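Local coordinates for peptidoglycan glycosyltransferase (Eggerthella lenta, PDB 4MNR), which is a penicillin-binding protein with a transpeptidase domain of the beta-lactamase-like fold, at residues F207-M213 / S241-Q247. Coordinates in Å, arbitrary orientation, origin at the centre of the assembly. Residues are numbered along the deposited sequence.
Sequences FSSPGTM and SNTVFGQ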
loop_
_atom_site.group_PDB
_atom_site.type_symbol
_atom_site.label_atom_id
_atom_site.label_comp_id
_atom_site.label_asym_id
_atom_site.label_seq_id
_atom_site.Cartn_x
_atom_site.Cartn_y
_atom_site.Cartn_z
ATOM N N PHE A 207 17.826 9.942 -21.706
ATOM C CA PHE A 207 17.579 8.617 -22.268
ATOM C C PHE A 207 16.645 8.718 -23.465
ATOM O O PHE A 207 15.765 9.574 -23.499
ATOM C CB PHE A 207 16.854 7.729 -21.259
ATOM C CG PHE A 207 17.693 7.274 -20.115
ATOM C CD1 PHE A 207 17.872 8.090 -19.012
ATOM C CD2 PHE A 207 18.259 6.011 -20.117
ATOM C CE1 PHE A 207 18.632 7.661 -17.941
ATOM C CE2 PHE A 207 19.024 5.575 -19.052
ATOM C CZ PHE A 207 19.206 6.397 -17.958
ATOM N N SER A 208 16.809 7.830 -24.440
ATOM C CA SER A 208 15.844 7.763 -25.529
ATOM C C SER A 208 14.544 7.146 -25.011
ATOM O O SER A 208 14.574 6.191 -24.235
ATOM C CB SER A 208 16.403 6.940 -26.691
ATOM O OG SER A 208 15.535 6.973 -27.810
ATOM N N SER A 209 13.405 7.688 -25.436
ATOM C CA SER A 209 12.106 7.187 -24.986
ATOM C C SER A 209 11.179 6.801 -26.159
ATOM O O SER A 209 10.128 7.418 -26.362
ATOM C CB SER A 209 11.435 8.217 -24.059
ATOM O OG SER A 209 10.218 7.723 -23.514
ATOM N N PRO A 210 11.550 5.762 -26.920
ATOM C CA PRO A 210 10.707 5.348 -28.050
ATOM C C PRO A 210 9.417 4.678 -27.585
ATOM O O PRO A 210 9.323 4.278 -26.424
ATOM C CB PRO A 210 11.584 4.335 -28.790
ATOM C CG PRO A 210 12.508 3.799 -27.743
ATOM C CD PRO A 210 12.767 4.936 -26.806
ATOM N N GLY A 211 8.442 4.543 -28.483
ATOM C CA GLY A 211 7.177 3.935 -28.117
ATOM C C GLY A 211 7.378 2.462 -27.817
ATOM O O GLY A 211 6.747 1.901 -26.916
ATOM N N THR A 212 8.234 1.829 -28.607
ATOM C CA THR A 212 8.607 0.448 -28.367
ATOM C C THR A 212 10.101 0.317 -28.581
ATOM O O THR A 212 10.718 1.107 -29.295
ATOM C CB THR A 212 7.887 -0.530 -29.332
ATOM O OG1 THR A 212 8.331 -0.292 -30.669
ATOM C CG2 THR A 212 6.374 -0.353 -29.280
HETATM N N MSE A 213 10.681 -0.689 -27.952
HETATM C CA MSE A 213 12.055 -1.069 -28.240
HETATM C C MSE A 213 12.326 -2.501 -27.838
HETATM O O MSE A 213 11.684 -3.046 -26.937
HETATM C CB MSE A 213 13.056 -0.136 -27.574
HETATM C CG MSE A 213 13.194 -0.360 -26.112
HETATM SE SE MSE A 213 14.388 0.974 -25.392
HETATM C CE MSE A 213 16.080 0.288 -25.982
ATOM N N SER A 241 7.708 6.852 -18.422
ATOM C CA SER A 241 8.168 6.101 -19.597
ATOM C C SER A 241 8.747 4.726 -19.250
ATOM O O SER A 241 9.749 4.618 -18.536
ATOM C CB SER A 241 9.216 6.910 -20.369
ATOM O OG SER A 241 9.836 6.087 -21.351
ATOM N N ASN A 242 8.122 3.673 -19.766
ATOM C CA ASN A 242 8.622 2.320 -19.541
ATOM C C ASN A 242 9.925 2.075 -20.296
ATOM O O ASN A 242 10.811 1.358 -19.818
ATOM C CB ASN A 242 7.593 1.271 -19.993
ATOM C CG ASN A 242 6.312 1.290 -19.156
ATOM O OD1 ASN A 242 6.338 1.566 -17.957
ATOM N ND2 ASN A 242 5.179 0.983 -19.800
ATOM N N THR A 243 10.045 2.641 -21.492
ATOM C CA THR A 243 11.268 2.381 -22.267
ATOM C C THR A 243 12.502 3.041 -21.652
ATOM O O THR A 243 13.605 2.506 -21.747
ATOM C CB THR A 243 11.135 2.707 -23.757
ATOM O OG1 THR A 243 10.772 4.079 -23.926
ATOM C CG2 THR A 243 10.075 1.798 -24.413
ATOM N N VAL A 244 12.327 4.186 -21.000
ATOM C CA VAL A 244 13.453 4.770 -20.282
ATOM C C VAL A 244 13.781 3.938 -19.047
ATOM O O VAL A 244 14.936 3.616 -18.795
ATOM C CB VAL A 244 13.150 6.203 -19.843
ATOM C CG1 VAL A 244 14.209 6.695 -18.849
ATOM C CG2 VAL A 244 13.082 7.121 -21.062
ATOM N N PHE A 245 12.768 3.590 -18.266
ATOM C CA PHE A 245 13.047 2.815 -17.053
ATOM C C PHE A 245 13.593 1.414 -17.351
ATOM O O PHE A 245 14.417 0.894 -16.591
ATOM C CB PHE A 245 11.857 2.833 -16.084
ATOM C CG PHE A 245 11.842 4.054 -15.226
ATOM C CD1 PHE A 245 11.341 5.251 -15.718
ATOM C CD2 PHE A 245 12.410 4.036 -13.960
ATOM C CE1 PHE A 245 11.373 6.397 -14.938
ATOM C CE2 PHE A 245 12.443 5.183 -13.165
ATOM C CZ PHE A 245 11.921 6.366 -13.660
ATOM N N GLY A 246 13.184 0.837 -18.480
ATOM C CA GLY A 246 13.719 -0.442 -18.897
ATOM C C GLY A 246 15.212 -0.347 -19.150
ATOM O O GLY A 246 15.992 -1.180 -18.690
ATOM N N GLN A 247 15.611 0.688 -19.878
ATOM C CA GLN A 247 17.024 0.913 -20.161
ATOM C C GLN A 247 17.800 1.184 -18.884
ATOM O O GLN A 247 18.941 0.747 -18.746
ATOM C CB GLN A 247 17.190 2.082 -21.124
ATOM C CG GLN A 247 16.639 1.795 -22.516
ATOM C CD GLN A 247 16.720 3.019 -23.397
ATOM O OE1 GLN A 247 17.735 3.250 -24.062
ATOM N NE2 GLN A 247 15.660 3.834 -23.383
HETATM O O HOH W 1 18.839 5.801 -24.299
#
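Strand 207-209 crosses the first turns of helix 242-247 with axes 7.2 Å apart at an angle of 142°, so the two run roughly antiparallel, and Ser209 CA lies 5.5 Å from Val244 CA. Such proximity lets helix side chains reach the strand backbone. Gln247 NE2 donates to Ser208 O (2.7 Å) and to Thr243 O of its own helix (2.9 Å), while a water links Gln247 OE1 (2.8 Å) to Ser208 N (2.9 Å), so the amide reaches Ser208 O directly and Ser208 N through the water. At the helix start, Ser241 is the N-cap: its OG accepts from Val244 N (3.2 Å) and also from Ser209 OG (2.7 Å), coupling cap to strand. Thr243 OG1 lies 2.9 Å from Pro210 O, where the chain turns. Phe207 CB makes an apolar contact with Val244 CG1 at 3.7 Å, and SE of selenomethionine Met213 is in van der Waals contact with Gln247 CD (3.7 Å) and Thr243 CB (4.0 Å). Within the transpeptidase domain, the contact thus lays two antiparallel pairings, 212-215 with 218-221 lying in sequence between strands 206-209 and 231-232, against the N-terminal end of helix 242-263; Asn222 bonds to Ser209, Ser241 and Thr243, and helix 233-239 packs on Val244.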